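Local coordinates for protein catalase (Bacillus pumilus, PDB 4QOL) that breaks down hydrogen peroxide to water and oxygen at a buried heme and also shows peroxidase-like reactivity toward phenolic substrates, at residues F136-L141 against P281-S286; Y256-L261 against V295-L300. All coordinates share one frame; numbering follows the deposited sequence.

How the contacts relate
After an N-terminal part with helix 37-46, the chain lays down strands 60-69, 88-96, 113-120 and 123-130 and then enters the loop 136-141, the first half of contact 1. It runs on through several helices and strand 211-220 to reach 256-261, which opens contact 2 at the start of strand 258-267. The long loop that follows brings 281-286 back against 136-141 and closes contact 1; strand 293-302 then returns, and 295-300 closes contact 2. The two loops therefore cross. The nearest atoms of the two contacts lie about 12 Å apart: contact 2 joins neighbouring strands of the antiparallel sheet, while contact 1 ties a heme-side loop to the connection between those strands.

Contact 1 (F136-L141 against P281-S286); sequences FIRDAL and PTKTWS
P281 sets CG and CD against CA and CB of R138, with CD 3.8 Å from R138 CB, in a loop-to-loop contact of the catalase fold. The ring's CG also comes within 3.7 Å of I137 O, a buried carbonyl oxygen without a hydrogen-bonding partner in the model. T282 follows from the neighbouring position: its methyl CG2 stands 4.0 Å from I137 O, while OG1 faces the tip of R138. With chi1 at 69°, OG1 sits between the backbone N and the carbonyl carbon and CG2 anti to the carbonyl carbon, a rotamer that turns OG1 toward the R138 guanidinium and CG2 toward the I137 carbonyl.

The 3.7 Å between R138 NH2 and T282 OG1 is contact distance, and the hydroxyl comes at the guanidinium obliquely. K283 NZ lies at the edge of the same guanidinium, near its plane, 3.9 Å from R138 NH2. Two like charges this close would probably repel, but D280 OD2 makes salt bridges to both, and D421 adds another to R138. T282 OG1 is hydrogen-bonded to D280 OD1 and accepts from K283 NZ at 3.1 Å; P419 O and N420 O also accept hydrogen bonds from K283 NZ. An alanine in place of T282 would remove OG1 and CG2, and would probably cost K283 and D280 one hydrogen-bonding partner each and open a small gap beside I137 O.

Farther out, I137 packs on F167 of helix 161-169 and L332 of helix 331-348, and its side chain lies about 5 Å from the heme, which A140 touches. D139 OD1 is hydrogen-bonded to S23 OG of a second subunit; the same D139 oxygen closes an Asx turn, using the anti lone pair to accept from L141 N at 2.9 Å.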
loop_
_atom_site.group_PDB
_atom_site.type_symbol
_atom_site.label_atom_id
_atom_site.label_comp_id
_atom_site.label_asym_id
_atom_site.label_seq_id
_atom_site.Cartn_x
_atom_site.Cartn_y
_atom_site.Cartn_z
ATOM N N PHE A 136 16.548 10.235 -26.177
ATOM C CA PHE A 136 16.092 9.396 -27.308
ATOM C C PHE A 136 14.805 9.922 -27.968
ATOM O O PHE A 136 14.553 9.693 -29.126
ATOM C CB PHE A 136 15.706 7.983 -26.821
ATOM C CG PHE A 136 16.764 7.249 -26.061
ATOM C CD1 PHE A 136 16.846 7.375 -24.670
ATOM C CD2 PHE A 136 17.596 6.368 -26.717
ATOM C CE1 PHE A 136 17.755 6.664 -23.951
ATOM C CE2 PHE A 136 18.532 5.650 -25.994
ATOM C CZ PHE A 136 18.592 5.800 -24.603
ATOM N N ILE A 137 14.011 10.660 -27.194
ATOM C CA ILE A 137 12.647 11.048 -27.543
ATOM C C ILE A 137 12.446 12.487 -27.089
ATOM O O ILE A 137 13.250 12.999 -26.355
ATOM C CB ILE A 137 11.576 10.152 -26.892
ATOM C CG1 ILE A 137 11.730 10.063 -25.367
ATOM C CG2 ILE A 137 11.569 8.756 -27.524
ATOM C CD1 ILE A 137 10.529 9.466 -24.664
ATOM N N ARG A 138 11.388 13.126 -27.596
ATOM C CA ARG A 138 11.130 14.542 -27.292
ATOM C C ARG A 138 9.731 14.802 -26.718
ATOM O O ARG A 138 9.343 15.972 -26.601
ATOM C CB ARG A 138 11.362 15.399 -28.562
ATOM C CG ARG A 138 10.409 15.024 -29.682
ATOM C CD ARG A 138 10.384 16.031 -30.847
ATOM N NE ARG A 138 11.646 16.121 -31.490
ATOM C CZ ARG A 138 11.939 15.691 -32.723
ATOM N NH1 ARG A 138 11.110 14.866 -33.387
ATOM N NH2 ARG A 138 13.130 15.991 -33.206
ATOM N N ASP A 139 8.951 13.742 -26.424
ATOM C CA ASP A 139 7.626 13.900 -25.891
ATOM C C ASP A 139 7.424 12.822 -24.857
ATOM O O ASP A 139 7.606 11.653 -25.127
ATOM C CB ASP A 139 6.546 13.812 -27.021
ATOM C CG ASP A 139 5.160 14.249 -26.546
ATOM O OD1 ASP A 139 4.729 13.745 -25.483
ATOM O OD2 ASP A 139 4.528 15.150 -27.167
ATOM N N ALA A 140 7.032 13.228 -23.657
ATOM C CA ALA A 140 6.817 12.291 -22.557
ATOM C C ALA A 140 5.806 11.189 -22.817
ATOM O O ALA A 140 5.886 10.097 -22.194
ATOM C CB ALA A 140 6.422 13.104 -21.313
ATOM N N LEU A 141 4.891 11.390 -23.780
ATOM C CA LEU A 141 3.892 10.411 -24.077
ATOM C C LEU A 141 4.575 9.128 -24.539
ATOM O O LEU A 141 4.006 8.047 -24.397
ATOM C CB LEU A 141 2.883 10.896 -25.128
ATOM C CG LEU A 141 1.679 10.037 -25.418
ATOM C CD1 LEU A 141 0.816 9.785 -24.211
ATOM C CD2 LEU A 141 0.826 10.748 -26.472
ATOM N N PRO A 281 14.838 18.180 -26.757
ATOM C CA PRO A 281 15.908 17.551 -25.965
ATOM C C PRO A 281 16.691 16.454 -26.730
ATOM O O PRO A 281 17.585 15.891 -26.152
ATOM C CB PRO A 281 15.147 16.966 -24.789
ATOM C CG PRO A 281 13.844 16.553 -25.392
ATOM C CD PRO A 281 13.522 17.633 -26.437
ATOM N N THR A 282 16.409 16.258 -28.007
ATOM C CA THR A 282 17.262 15.509 -28.892
ATOM C C THR A 282 18.363 16.386 -29.517
ATOM O O THR A 282 19.173 15.892 -30.284
ATOM C CB THR A 282 16.528 14.804 -30.043
ATOM O OG1 THR A 282 16.028 15.787 -30.964
ATOM C CG2 THR A 282 15.456 13.904 -29.521
ATOM N N LYS A 283 18.421 17.684 -29.137
ATOM C CA LYS A 283 19.388 18.641 -29.652
ATOM C C LYS A 283 20.311 19.131 -28.548
ATOM O O LYS A 283 19.861 19.398 -27.419
ATOM C CB LYS A 283 18.667 19.880 -30.238
ATOM C CG LYS A 283 17.668 19.562 -31.316
ATOM C CD LYS A 283 18.376 19.114 -32.591
ATOM C CE LYS A 283 17.437 18.767 -33.728
ATOM N NZ LYS A 283 16.736 17.476 -33.479
ATOM N N THR A 284 21.556 19.410 -28.905
ATOM C CA THR A 284 22.480 20.252 -28.123
ATOM C C THR A 284 22.587 21.638 -28.756
ATOM O O THR A 284 22.105 21.882 -29.880
ATOM C CB THR A 284 23.877 19.673 -28.053
ATOM O OG1 THR A 284 24.389 19.450 -29.376
ATOM C CG2 THR A 284 23.855 18.353 -27.294
ATOM N N TRP A 285 23.175 22.548 -27.978
ATOM C CA TRP A 285 23.516 23.864 -28.492
ATOM C C TRP A 285 24.992 23.915 -28.734
ATOM O O TRP A 285 25.806 23.520 -27.879
ATOM C CB TRP A 285 23.157 24.973 -27.459
ATOM C CG TRP A 285 21.753 25.106 -27.044
ATOM C CD1 TRP A 285 20.644 24.615 -27.633
ATOM C CD2 TRP A 285 21.304 25.935 -25.942
ATOM N NE1 TRP A 285 19.514 25.030 -26.932
ATOM C CE2 TRP A 285 19.900 25.862 -25.895
ATOM C CE3 TRP A 285 21.983 26.715 -24.984
ATOM C CZ2 TRP A 285 19.122 26.516 -24.878
ATOM C CZ3 TRP A 285 21.269 27.353 -24.022
ATOM C CH2 TRP A 285 19.827 27.276 -23.967
ATOM N N SER A 286 25.351 24.604 -29.816
ATOM C CA SER A 286 26.765 24.835 -30.117
ATOM C C SER A 286 27.518 25.515 -29.009
ATOM O O SER A 286 27.074 26.556 -28.524
ATOM C CB SER A 286 26.895 25.673 -31.386
ATOM O OG SER A 286 28.243 26.096 -31.520
#

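Contact 2 (Y256-L261 against V295-L300); sequences YPAWDL and VGRMTL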
loop_
_atom_site.group_PDB
_atom_site.type_symbol
_atom_site.label_atom_id
_atom_site.label_comp_id
_atom_site.label_asym_id
_atom_site.label_seq_id
_atom_site.Cartn_x
_atom_site.Cartn_y
_atom_site.Cartn_z
ATOM N N TYR A 256 37.875 13.176 -2.628
ATOM C CA TYR A 256 36.493 13.612 -2.969
ATOM C C TYR A 256 36.344 13.970 -4.441
ATOM O O TYR A 256 37.099 14.767 -4.966
ATOM C CB TYR A 256 36.119 14.794 -2.121
ATOM C CG TYR A 256 36.261 14.553 -0.645
ATOM C CD1 TYR A 256 35.889 13.325 -0.068
ATOM C CD2 TYR A 256 36.831 15.526 0.185
ATOM C CE1 TYR A 256 36.018 13.105 1.289
ATOM C CE2 TYR A 256 36.959 15.299 1.540
ATOM C CZ TYR A 256 36.559 14.110 2.085
ATOM O OH TYR A 256 36.674 13.877 3.423
ATOM N N PRO A 257 35.392 13.341 -5.157
ATOM C CA PRO A 257 35.204 13.703 -6.574
ATOM C C PRO A 257 34.447 15.002 -6.675
ATOM O O PRO A 257 33.644 15.325 -5.777
ATOM C CB PRO A 257 34.352 12.540 -7.130
ATOM C CG PRO A 257 33.596 12.040 -5.942
ATOM C CD PRO A 257 34.471 12.253 -4.728
ATOM N N ALA A 258 34.714 15.737 -7.748
ATOM C CA ALA A 258 34.094 17.022 -7.921
ATOM C C ALA A 258 33.704 17.216 -9.360
ATOM O O ALA A 258 34.273 16.601 -10.263
ATOM C CB ALA A 258 35.027 18.141 -7.443
ATOM N N TRP A 259 32.818 18.177 -9.572
ATOM C CA TRP A 259 32.388 18.603 -10.898
ATOM C C TRP A 259 32.246 20.080 -10.878
ATOM O O TRP A 259 31.639 20.687 -9.955
ATOM C CB TRP A 259 31.033 18.016 -11.283
ATOM C CG TRP A 259 31.052 16.543 -11.541
ATOM C CD1 TRP A 259 31.015 15.926 -12.746
ATOM C CD2 TRP A 259 31.092 15.499 -10.548
ATOM N NE1 TRP A 259 31.065 14.553 -12.578
ATOM C CE2 TRP A 259 31.115 14.275 -11.235
ATOM C CE3 TRP A 259 31.085 15.495 -9.152
ATOM C CZ2 TRP A 259 31.091 13.059 -10.590
ATOM C CZ3 TRP A 259 31.100 14.279 -8.488
ATOM C CH2 TRP A 259 31.135 13.064 -9.228
ATOM N N ASP A 260 32.733 20.692 -11.952
ATOM C CA ASP A 260 32.438 22.079 -12.193
ATOM C C ASP A 260 31.164 22.214 -12.944
ATOM O O ASP A 260 30.918 21.513 -13.929
ATOM C CB ASP A 260 33.608 22.761 -12.957
ATOM C CG ASP A 260 34.864 22.897 -12.104
ATOM O OD1 ASP A 260 34.772 23.094 -10.870
ATOM O OD2 ASP A 260 35.971 22.824 -12.670
ATOM N N LEU A 261 30.345 23.154 -12.490
ATOM C CA LEU A 261 29.083 23.500 -13.173
ATOM C C LEU A 261 29.291 24.656 -14.166
ATOM O O LEU A 261 29.768 25.684 -13.784
ATOM C CB LEU A 261 28.033 23.970 -12.136
ATOM C CG LEU A 261 26.642 24.166 -12.713
ATOM C CD1 LEU A 261 26.059 22.881 -13.310
ATOM C CD2 LEU A 261 25.734 24.698 -11.614
ATOM N N VAL A 295 29.972 28.436 -13.391
ATOM C CA VAL A 295 29.138 28.846 -12.266
ATOM C C VAL A 295 29.779 28.557 -10.932
ATOM O O VAL A 295 29.842 29.431 -10.043
ATOM C CB VAL A 295 27.737 28.256 -12.341
ATOM C CG1 VAL A 295 26.907 28.716 -11.140
ATOM C CG2 VAL A 295 27.117 28.588 -13.678
ATOM N N GLY A 296 30.248 27.338 -10.757
ATOM C CA GLY A 296 30.773 26.923 -9.497
ATOM C C GLY A 296 31.137 25.476 -9.479
ATOM O O GLY A 296 31.323 24.860 -10.548
ATOM N N ARG A 297 31.376 24.985 -8.280
ATOM C CA ARG A 297 31.908 23.644 -8.147
ATOM C C ARG A 297 31.217 22.862 -7.042
ATOM O O ARG A 297 30.928 23.389 -5.969
ATOM C CB ARG A 297 33.424 23.662 -7.813
ATOM C CG ARG A 297 34.081 22.279 -7.696
ATOM C CD ARG A 297 35.545 22.543 -7.370
ATOM N NE ARG A 297 36.497 21.451 -7.464
ATOM C CZ ARG A 297 37.220 21.099 -8.529
ATOM N NH1 ARG A 297 37.035 21.634 -9.727
ATOM N NH2 ARG A 297 38.079 20.099 -8.398
ATOM N N MET A 298 30.892 21.618 -7.379
ATOM C CA MET A 298 30.274 20.674 -6.435
ATOM C C MET A 298 31.282 19.570 -6.045
ATOM O O MET A 298 31.899 18.921 -6.899
ATOM C CB MET A 298 29.041 20.005 -7.065
ATOM C CG MET A 298 28.434 18.913 -6.174
ATOM S SD MET A 298 26.882 18.301 -6.889
ATOM C CE MET A 298 27.467 17.288 -8.245
ATOM N N THR A 299 31.451 19.380 -4.752
ATOM C CA THR A 299 32.353 18.384 -4.207
ATOM C C THR A 299 31.523 17.432 -3.380
ATOM O O THR A 299 30.778 17.859 -2.484
ATOM C CB THR A 299 33.431 19.031 -3.319
ATOM O OG1 THR A 299 34.097 20.016 -4.111
ATOM C CG2 THR A 299 34.406 18.043 -2.818
ATOM N N LEU A 300 31.684 16.151 -3.643
ATOM C CA LEU A 300 31.022 15.129 -2.832
ATOM C C LEU A 300 31.971 14.546 -1.793
ATOM O O LEU A 300 33.014 13.960 -2.162
ATOM C CB LEU A 300 30.485 14.019 -3.735
ATOM C CG LEU A 300 29.508 14.514 -4.813
ATOM C CD1 LEU A 300 28.981 13.318 -5.582
ATOM C CD2 LEU A 300 28.383 15.345 -4.210
#
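R297 reaches across to D260 and A258 from one strand of an antiparallel pair in the catalase beta-barrel. Its CB starts 3.4 Å from D260 OD1, and CG, anti to the backbone N (chi1 -178°), passes the same oxygen at 3.3 Å. The chain stays extended through CD, still beside D260 OD1, to NE, which lies 3.6 Å from A258 CB. That methyl covers one face of the guanidinium, with CZ and NH2 also against it. At the tip, NH1 donates to D260 OD1 at 2.9 Å in a salt bridge. The bond is bent (151° at the hydrogen) and meets OD1 on the syn side, out of the carboxylate plane; the two flat groups are turned 51° apart.

Beneath this polar pair the backbones zip together. W259 and M298 form a hydrogen-bonded pair, flanked by the non-hydrogen-bonded pairs A258–T299 and D260–R297. At one end L300 N donates to P257 O. At the other, V295 and G296 both face L261 in a classic beta bulge: L261 O takes V295 N at 2.8 Å and, more weakly, G296 N.

On the sheet face opposite R297, W259 sets CZ3 3.7 Å from L300 CD1 and CE3 4.1 Å from M298 CE, while its NE1 is held by M194 O. This apolar side is closed by F114, which meets the W259 ring edge-to-face, and by W218 of strand 211-220, F67 of strand 60-69, and V93 and F95 of strand 88-96. The strand order is 211-220, 258-267, 293-302, 60-69, all antiparallel neighbours.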